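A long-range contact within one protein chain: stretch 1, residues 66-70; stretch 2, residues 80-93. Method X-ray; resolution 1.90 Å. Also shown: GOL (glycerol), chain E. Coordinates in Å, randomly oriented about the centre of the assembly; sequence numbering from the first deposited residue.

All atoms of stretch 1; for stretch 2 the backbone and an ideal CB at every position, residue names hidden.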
# COMPACT_ATOMS: atom_id res chain seq x y z
N HIS A 66 -9.92 -9.86 15.97
CA HIS A 66 -8.56 -9.43 16.29
C HIS A 66 -8.06 -8.30 15.38
O HIS A 66 -7.45 -7.33 15.84
CB HIS A 66 -7.59 -10.62 16.24
CG HIS A 66 -6.17 -10.25 16.50
ND1 HIS A 66 -5.69 -9.97 17.77
CD2 HIS A 66 -5.11 -10.11 15.67
CE1 HIS A 66 -4.41 -9.67 17.70
NE2 HIS A 66 -4.03 -9.75 16.43
N TYR A 67 -8.31 -8.44 14.08
CA TYR A 67 -7.82 -7.47 13.10
C TYR A 67 -8.80 -6.32 12.86
O TYR A 67 -8.53 -5.42 12.06
CB TYR A 67 -7.45 -8.15 11.77
CG TYR A 67 -6.22 -9.02 11.90
CD1 TYR A 67 -4.95 -8.44 12.03
CD2 TYR A 67 -6.31 -10.41 11.95
CE1 TYR A 67 -3.82 -9.22 12.17
CE2 TYR A 67 -5.17 -11.21 12.09
CZ TYR A 67 -3.93 -10.60 12.20
OH TYR A 67 -2.79 -11.36 12.35
N GLY A 68 -9.92 -6.33 13.58
CA GLY A 68 -10.90 -5.26 13.49
C GLY A 68 -11.44 -5.08 12.08
O GLY A 68 -11.56 -3.96 11.57
N ILE A 69 -11.77 -6.19 11.44
CA ILE A 69 -12.27 -6.16 10.08
C ILE A 69 -13.80 -6.19 10.06
O ILE A 69 -14.41 -7.18 10.47
CB ILE A 69 -11.75 -7.39 9.28
CG1 ILE A 69 -10.21 -7.37 9.22
CG2 ILE A 69 -12.40 -7.44 7.88
CD1 ILE A 69 -9.60 -8.70 8.76
N ALA A 70 -14.43 -5.12 9.58
CA ALA A 70 -15.88 -5.11 9.38
C ALA A 70 -16.20 -5.79 8.05
O ALA A 70 -15.37 -5.76 7.13
CB ALA A 70 -16.41 -3.67 9.36
N UNK A 80 -18.13 -9.77 2.41
CA UNK A 80 -17.33 -8.88 1.55
C UNK A 80 -16.65 -7.79 2.39
O UNK A 80 -17.13 -7.44 3.47
CB UNK A 80 -18.21 -8.24 0.47
N UNK A 81 -15.54 -7.25 1.89
CA UNK A 81 -14.86 -6.14 2.58
C UNK A 81 -14.73 -4.90 1.69
O UNK A 81 -14.78 -5.00 0.47
CB UNK A 81 -13.47 -6.58 3.05
N UNK A 82 -14.57 -3.73 2.31
CA UNK A 82 -14.43 -2.49 1.55
C UNK A 82 -13.09 -2.41 0.82
O UNK A 82 -12.13 -3.06 1.22
CB UNK A 82 -14.58 -1.29 2.48
N UNK A 83 -13.04 -1.61 -0.23
CA UNK A 83 -11.80 -1.35 -0.98
C UNK A 83 -10.67 -0.91 -0.07
O UNK A 83 -9.54 -1.38 -0.19
CB UNK A 83 -12.04 -0.28 -2.05
N UNK A 84 -10.95 0.02 0.84
CA UNK A 84 -9.87 0.54 1.70
C UNK A 84 -9.32 -0.53 2.64
O UNK A 84 -8.12 -0.55 2.92
CB UNK A 84 -10.37 1.73 2.52
N UNK A 85 -10.20 -1.41 3.12
CA UNK A 85 -9.77 -2.53 3.96
C UNK A 85 -8.95 -3.53 3.14
O UNK A 85 -7.95 -4.08 3.62
CB UNK A 85 -10.98 -3.22 4.59
N UNK A 86 -9.36 -3.78 1.89
CA UNK A 86 -8.55 -4.63 1.01
C UNK A 86 -7.14 -4.05 0.89
O UNK A 86 -6.15 -4.78 1.05
CB UNK A 86 -9.20 -4.76 -0.37
N UNK A 87 -7.03 -2.75 0.64
CA UNK A 87 -5.70 -2.12 0.53
C UNK A 87 -4.91 -2.21 1.85
O UNK A 87 -3.70 -2.50 1.85
CB UNK A 87 -5.85 -0.65 0.12
N UNK A 88 -5.58 -1.98 2.97
CA UNK A 88 -4.93 -2.11 4.27
C UNK A 88 -4.36 -3.51 4.51
O UNK A 88 -3.24 -3.64 5.02
CB UNK A 88 -5.92 -1.76 5.38
N UNK A 89 -5.13 -4.54 4.17
CA UNK A 89 -4.67 -5.93 4.33
C UNK A 89 -3.49 -6.26 3.40
O UNK A 89 -2.54 -6.93 3.82
CB UNK A 89 -5.83 -6.90 4.06
N UNK A 90 -3.54 -5.81 2.15
CA UNK A 90 -2.41 -6.05 1.26
C UNK A 90 -1.14 -5.38 1.78
O UNK A 90 -0.05 -5.95 1.74
CB UNK A 90 -2.73 -5.55 -0.15
N UNK A 91 -1.29 -4.15 2.29
CA UNK A 91 -0.15 -3.45 2.89
C UNK A 91 0.41 -4.19 4.11
O UNK A 91 1.63 -4.38 4.23
CB UNK A 91 -0.56 -2.03 3.29
N UNK A 92 -0.49 -4.59 5.01
CA UNK A 92 -0.09 -5.31 6.23
C UNK A 92 0.68 -6.60 5.92
O UNK A 92 1.66 -6.94 6.59
CB UNK A 92 -1.33 -5.64 7.07
N UNK A 93 0.22 -7.32 4.90
CA UNK A 93 0.81 -8.59 4.48
C UNK A 93 2.00 -8.43 3.52
O UNK A 93 2.59 -9.43 3.08
CB UNK A 93 -0.27 -9.45 3.81
C1 GOL E . -5.51 -4.02 11.03
O1 GOL E . -5.20 -4.91 12.09
C2 GOL E . -5.87 -4.77 9.74
O2 GOL E . -7.28 -4.94 9.62
C3 GOL E . -5.39 -3.90 8.59
O3 GOL E . -5.81 -2.56 8.81

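Position 80 has extended backbone angles and a CA-to-CB bond pointing away from stretch 1, which therefore sets no limit on the side chain; many types would suit, and the residue is Trp80.

At position 81, still extended, the bond points sideways, but the ideal CB lies 5.0 Å from Ile69 CG2 and 4.6 Å from Ala70 O. A medium apolar residue, valine, isoleucine or leucine, could reach the Ile69 methyl. The deposited Ile81, beta-branched as strands favour, places its CG2 3.9 Å from Ile69 CG2.

Position 82 precedes the helix, where serine, threonine, aspartate or asparagine are common, and stretch 1 offers its side chain nothing. It is Glu82; its backbone matters more, because a water accepts from Glu82 N (2.9 Å) and donates to Ala70 O (2.7 Å), tying the two stretches together.

Positions 83 and 84 open the helix out of reach of stretch 1, which cannot choose among residues there; they are Leu83 and Glu84.

Position 85 points toward stretch 1, yet nothing of stretch 1 lies within 5.5 Å of its ideal CB. The apolar flank of Ile69 comes first, then the carbonyls of Tyr67 and Gly68 and the glycerol. Leucine or methionine could cover Ile69, but a long chain ending in a donor would also serve the oxygens. Lys85 does both: its CG packs 4.2 Å from Ile69 CG2, and its NZ donates to glycerol O2 (2.9 Å), which in turn donates to Tyr67 O (2.8 Å). A water accepts from Lys85 NZ (3.0 Å) and donates to Gly68 O (2.7 Å), so the ammonium serves both carbonyls indirectly.

Positions 86 and 87 are out of reach and hold Cys86 and Leu87.

Position 88 points toward stretch 1 across a gap in which the glycerol lies, so polar residues are plausible. Gln88 accepts through OE1 from Lys85 NZ (2.9 Å), helping to fix the lysine one turn earlier.

Position 89 points sideways, so only a side chain of some length could reach the Ile69 end; leucine or methionine would suit. Leu89, with chi1 m and chi2 t, brings CD2 4.1 Å from Ile69 CD1.

Positions 90 and 91, again out of reach, are Leu90 and Asn91.

Position 92 points toward the Tyr67 ring, but from a distance that calls for a long, flexible apolar chain. Met92 sets its CE 3.9 Å from Tyr67 CE1, with its sulfur oblique to the ring.

Position 93 points sideways and is little constrained; Leu93 makes no contact with stretch 1.

Stretch 2, residues 80-93: WIELEKCLQLLNML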
# COMPACT_ATOMS: atom_id res chain seq x y z
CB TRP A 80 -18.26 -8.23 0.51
CG TRP A 80 -18.92 -9.23 -0.43
CD1 TRP A 80 -20.04 -9.99 -0.16
CD2 TRP A 80 -18.53 -9.54 -1.77
NE1 TRP A 80 -20.34 -10.79 -1.27
CE2 TRP A 80 -19.44 -10.51 -2.27
CE3 TRP A 80 -17.50 -9.08 -2.62
CZ2 TRP A 80 -19.35 -11.04 -3.57
CZ3 TRP A 80 -17.41 -9.61 -3.91
CH2 TRP A 80 -18.33 -10.57 -4.38
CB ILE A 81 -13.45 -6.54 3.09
CG1 ILE A 81 -12.54 -6.96 1.92
CG2 ILE A 81 -13.57 -7.63 4.16
CD1 ILE A 81 -11.05 -7.21 2.35
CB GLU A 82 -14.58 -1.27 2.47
CG GLU A 82 -15.92 -1.26 3.19
CD GLU A 82 -16.50 0.11 3.36
OE1 GLU A 82 -15.82 0.99 3.94
OE2 GLU A 82 -17.66 0.32 2.92
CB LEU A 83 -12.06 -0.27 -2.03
CG LEU A 83 -10.86 0.41 -2.73
CD1 LEU A 83 -10.10 -0.57 -3.63
CD2 LEU A 83 -11.33 1.62 -3.53
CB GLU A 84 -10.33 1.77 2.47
CG GLU A 84 -10.36 3.01 1.58
CD GLU A 84 -10.66 4.29 2.31
OE1 GLU A 84 -10.36 4.39 3.53
OE2 GLU A 84 -11.18 5.22 1.65
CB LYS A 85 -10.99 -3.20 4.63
CG LYS A 85 -10.69 -4.41 5.56
CD LYS A 85 -9.64 -4.11 6.64
CE LYS A 85 -10.12 -3.13 7.74
NZ LYS A 85 -9.00 -2.75 8.66
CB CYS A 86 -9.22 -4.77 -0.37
SG CYS A 86 -8.20 -5.65 -1.60
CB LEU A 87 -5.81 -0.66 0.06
CG LEU A 87 -6.30 -0.50 -1.39
CD1 LEU A 87 -6.96 0.86 -1.64
CD2 LEU A 87 -5.15 -0.74 -2.36
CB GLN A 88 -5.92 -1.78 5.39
CG GLN A 88 -6.14 -0.30 5.58
CD GLN A 88 -7.16 -0.04 6.66
OE1 GLN A 88 -8.19 -0.71 6.72
NE2 GLN A 88 -6.87 0.92 7.53
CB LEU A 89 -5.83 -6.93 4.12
CG LEU A 89 -6.98 -6.88 5.15
CD1 LEU A 89 -8.13 -7.84 4.78
CD2 LEU A 89 -6.47 -7.15 6.57
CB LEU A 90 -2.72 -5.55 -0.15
CG LEU A 90 -3.81 -6.29 -0.92
CD1 LEU A 90 -4.10 -5.54 -2.22
CD2 LEU A 90 -3.36 -7.74 -1.19
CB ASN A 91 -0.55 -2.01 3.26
CG ASN A 91 0.64 -1.18 3.76
OD1 ASN A 91 1.68 -1.10 3.10
ND2 ASN A 91 0.48 -0.56 4.93
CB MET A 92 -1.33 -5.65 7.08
CG MET A 92 -0.98 -6.29 8.43
SD MET A 92 -2.43 -6.79 9.39
CE MET A 92 -2.98 -8.23 8.48
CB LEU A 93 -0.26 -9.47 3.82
CG LEU A 93 -1.49 -9.83 4.67
CD1 LEU A 93 -2.59 -10.48 3.81
CD2 LEU A 93 -1.11 -10.72 5.84
O HOH W 1 -9.59 -2.07 11.56
O HOH W 2 -14.58 -3.97 5.23
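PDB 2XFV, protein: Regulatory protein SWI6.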